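PDB 3R0O: carnitinyl-CoA dehydratase from Mycobacterium avium, which probably catalyses the reversible dehydration of carnitinyl-CoA to crotonobetainyl-CoA, as a lyase of the enoyl-CoA hydratase/isomerase (crotonase) family. Local coordinates for residues Ala134-Phe140 / Met178-Ala183. Numbering follows the deposited sequence.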
loop_
_atom_site.group_PDB
_atom_site.type_symbol
_atom_site.label_atom_id
_atom_site.label_comp_id
_atom_site.label_asym_id
_atom_site.label_seq_id
_atom_site.Cartn_x
_atom_site.Cartn_y
_atom_site.Cartn_z
ATOM N N ALA A 134 -12.922 -9.567 -13.898
ATOM C CA ALA A 134 -13.567 -8.701 -14.881
ATOM C C ALA A 134 -13.475 -9.321 -16.276
ATOM O O ALA A 134 -12.539 -10.047 -16.572
ATOM C CB ALA A 134 -12.947 -7.304 -14.879
ATOM N N CYS A 135 -14.454 -9.034 -17.113
ATOM C CA CYS A 135 -14.396 -9.428 -18.502
ATOM C C CYS A 135 -13.524 -8.410 -19.252
ATOM O O CYS A 135 -13.245 -7.328 -18.720
ATOM C CB CYS A 135 -15.814 -9.517 -19.086
ATOM S SG CYS A 135 -16.699 -7.936 -19.075
ATOM N N GLU A 136 -13.071 -8.783 -20.455
ATOM C CA GLU A 136 -12.176 -7.978 -21.289
ATOM C C GLU A 136 -12.644 -6.550 -21.450
ATOM O O GLU A 136 -11.852 -5.609 -21.328
ATOM C CB GLU A 136 -12.045 -8.610 -22.685
ATOM C CG GLU A 136 -11.129 -9.823 -22.754
ATOM C CD GLU A 136 -9.649 -9.474 -22.597
ATOM O OE1 GLU A 136 -9.285 -8.308 -22.874
ATOM O OE2 GLU A 136 -8.841 -10.354 -22.208
ATOM N N SER A 137 -13.944 -6.381 -21.710
ATOM C CA SER A 137 -14.461 -5.049 -22.010
ATOM C C SER A 137 -14.914 -4.247 -20.769
ATOM O O SER A 137 -15.440 -3.148 -20.910
ATOM C CB SER A 137 -15.564 -5.135 -23.072
ATOM O OG SER A 137 -16.751 -5.586 -22.459
ATOM N N ALA A 138 -14.691 -4.778 -19.564
ATOM C CA ALA A 138 -15.033 -4.035 -18.334
ATOM C C ALA A 138 -14.075 -2.846 -18.133
ATOM O O ALA A 138 -12.952 -2.833 -18.625
ATOM C CB ALA A 138 -15.006 -4.939 -17.128
ATOM N N SER A 139 -14.535 -1.838 -17.424
ATOM C CA SER A 139 -13.660 -0.739 -17.044
ATOM C C SER A 139 -14.118 -0.229 -15.699
ATOM O O SER A 139 -15.276 -0.439 -15.307
ATOM C CB SER A 139 -13.708 0.376 -18.073
ATOM O OG SER A 139 -15.036 0.853 -18.200
ATOM N N PHE A 140 -13.195 0.427 -15.003
ATOM C CA PHE A 140 -13.415 0.940 -13.674
ATOM C C PHE A 140 -13.099 2.437 -13.682
ATOM O O PHE A 140 -12.345 2.929 -14.525
ATOM C CB PHE A 140 -12.534 0.178 -12.671
ATOM C CG PHE A 140 -12.745 -1.334 -12.708
ATOM C CD1 PHE A 140 -13.587 -1.950 -11.799
ATOM C CD2 PHE A 140 -12.101 -2.127 -13.676
ATOM C CE1 PHE A 140 -13.798 -3.335 -11.833
ATOM C CE2 PHE A 140 -12.318 -3.493 -13.739
ATOM C CZ PHE A 140 -13.164 -4.109 -12.810
ATOM N N MET A 178 -10.216 3.377 -15.939
ATOM C CA MET A 178 -9.070 2.457 -16.060
ATOM C C MET A 178 -9.571 1.181 -16.751
ATOM O O MET A 178 -10.613 0.648 -16.358
ATOM C CB MET A 178 -8.469 2.109 -14.680
ATOM C CG MET A 178 -7.346 1.046 -14.757
ATOM S SD MET A 178 -6.546 0.780 -13.163
ATOM C CE MET A 178 -5.547 2.296 -13.100
ATOM N N THR A 179 -8.866 0.693 -17.776
ATOM C CA THR A 179 -9.297 -0.545 -18.427
ATOM C C THR A 179 -9.103 -1.761 -17.515
ATOM O O THR A 179 -8.280 -1.734 -16.570
ATOM C CB THR A 179 -8.502 -0.823 -19.695
ATOM O OG1 THR A 179 -7.143 -1.053 -19.331
ATOM C CG2 THR A 179 -8.600 0.349 -20.733
ATOM N N ALA A 180 -9.833 -2.838 -17.801
ATOM C CA ALA A 180 -9.664 -4.098 -17.053
ATOM C C ALA A 180 -8.212 -4.575 -17.079
ATOM O O ALA A 180 -7.669 -5.007 -16.056
ATOM C CB ALA A 180 -10.579 -5.194 -17.615
ATOM N N SER A 181 -7.603 -4.500 -18.259
ATOM C CA SER A 181 -6.212 -4.896 -18.460
ATOM C C SER A 181 -5.247 -4.099 -17.567
ATOM O O SER A 181 -4.366 -4.674 -16.932
ATOM C CB SER A 181 -5.844 -4.757 -19.945
ATOM O OG SER A 181 -4.444 -4.796 -20.101
ATOM N N ASP A 182 -5.426 -2.782 -17.490
ATOM C CA ASP A 182 -4.597 -1.975 -16.588
ATOM C C ASP A 182 -4.867 -2.289 -15.127
ATOM O O ASP A 182 -3.926 -2.350 -14.305
ATOM C CB ASP A 182 -4.754 -0.476 -16.858
ATOM C CG ASP A 182 -3.922 -0.010 -18.048
ATOM O OD1 ASP A 182 -3.045 -0.765 -18.507
ATOM O OD2 ASP A 182 -4.142 1.108 -18.527
ATOM N N ALA A 183 -6.128 -2.542 -14.791
ATOM C CA ALA A 183 -6.470 -2.886 -13.380
ATOM C C ALA A 183 -5.809 -4.225 -12.916
ATOM O O ALA A 183 -5.380 -4.356 -11.751
ATOM C CB ALA A 183 -7.996 -2.934 -13.194
HETATM O O HOH W 1 -8.988 -4.357 -20.886
#
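Ala180 is the bump of this contact, and the bend of 134-140 is the hollow that takes it. The hollow is shaped by a type I turn from Cys135 to Ala138, closed by Ala138 N to Cys135 O at 3.1 Å. Ala180 CB enters it, 3.6 Å from Cys135 O and 3.9 Å from Glu136 O. The methyls of Ala134 and Ala138 line it, their CB atoms 4.2 and 4.5 Å from Ala180 CB. Val192 also touches Ala180.

Beside the hollow, two short strands pair antiparallel. Phe140 and Met178 form a hydrogen-bonded pair: Phe140 N to Met178 O is 2.9 Å, and Met178 N to Phe140 O is 2.6 Å. Ser139 and Thr179 are the adjacent, non-hydrogen-bonded pair. Their side chains lie on one face, those of Phe140 and Met178 on the other. The crotonase fold is a spiral of beta-beta-alpha units with its strands in two sheets. Here the turn carries the chain from strand 131-135 of the larger sheet to strand 139-141 of the small one, where 178-179 is an edge strand within this chain.

Thr179 ends its strand and N-caps helix 180-186, its OG1 accepting from Asp182 N at 3.1 Å. Ala180 is thus the first helical residue, and its N gives a weak hydrogen bond to Ala138 O at 3.2 Å. The Phe140 side chain packs against the first turn of the helix. The edge of the Phe140 ring meets Ala180, with Phe140 CE2 4.3 Å from Ala180 CA; Phe140 CD2 is 4.2 Å from Ala183 CB. The Phe140 side chain also touches Val114, Ile189 and Ala126. At the mouth of the hollow, a water donates to Glu136 O and accepts from Ser181 N.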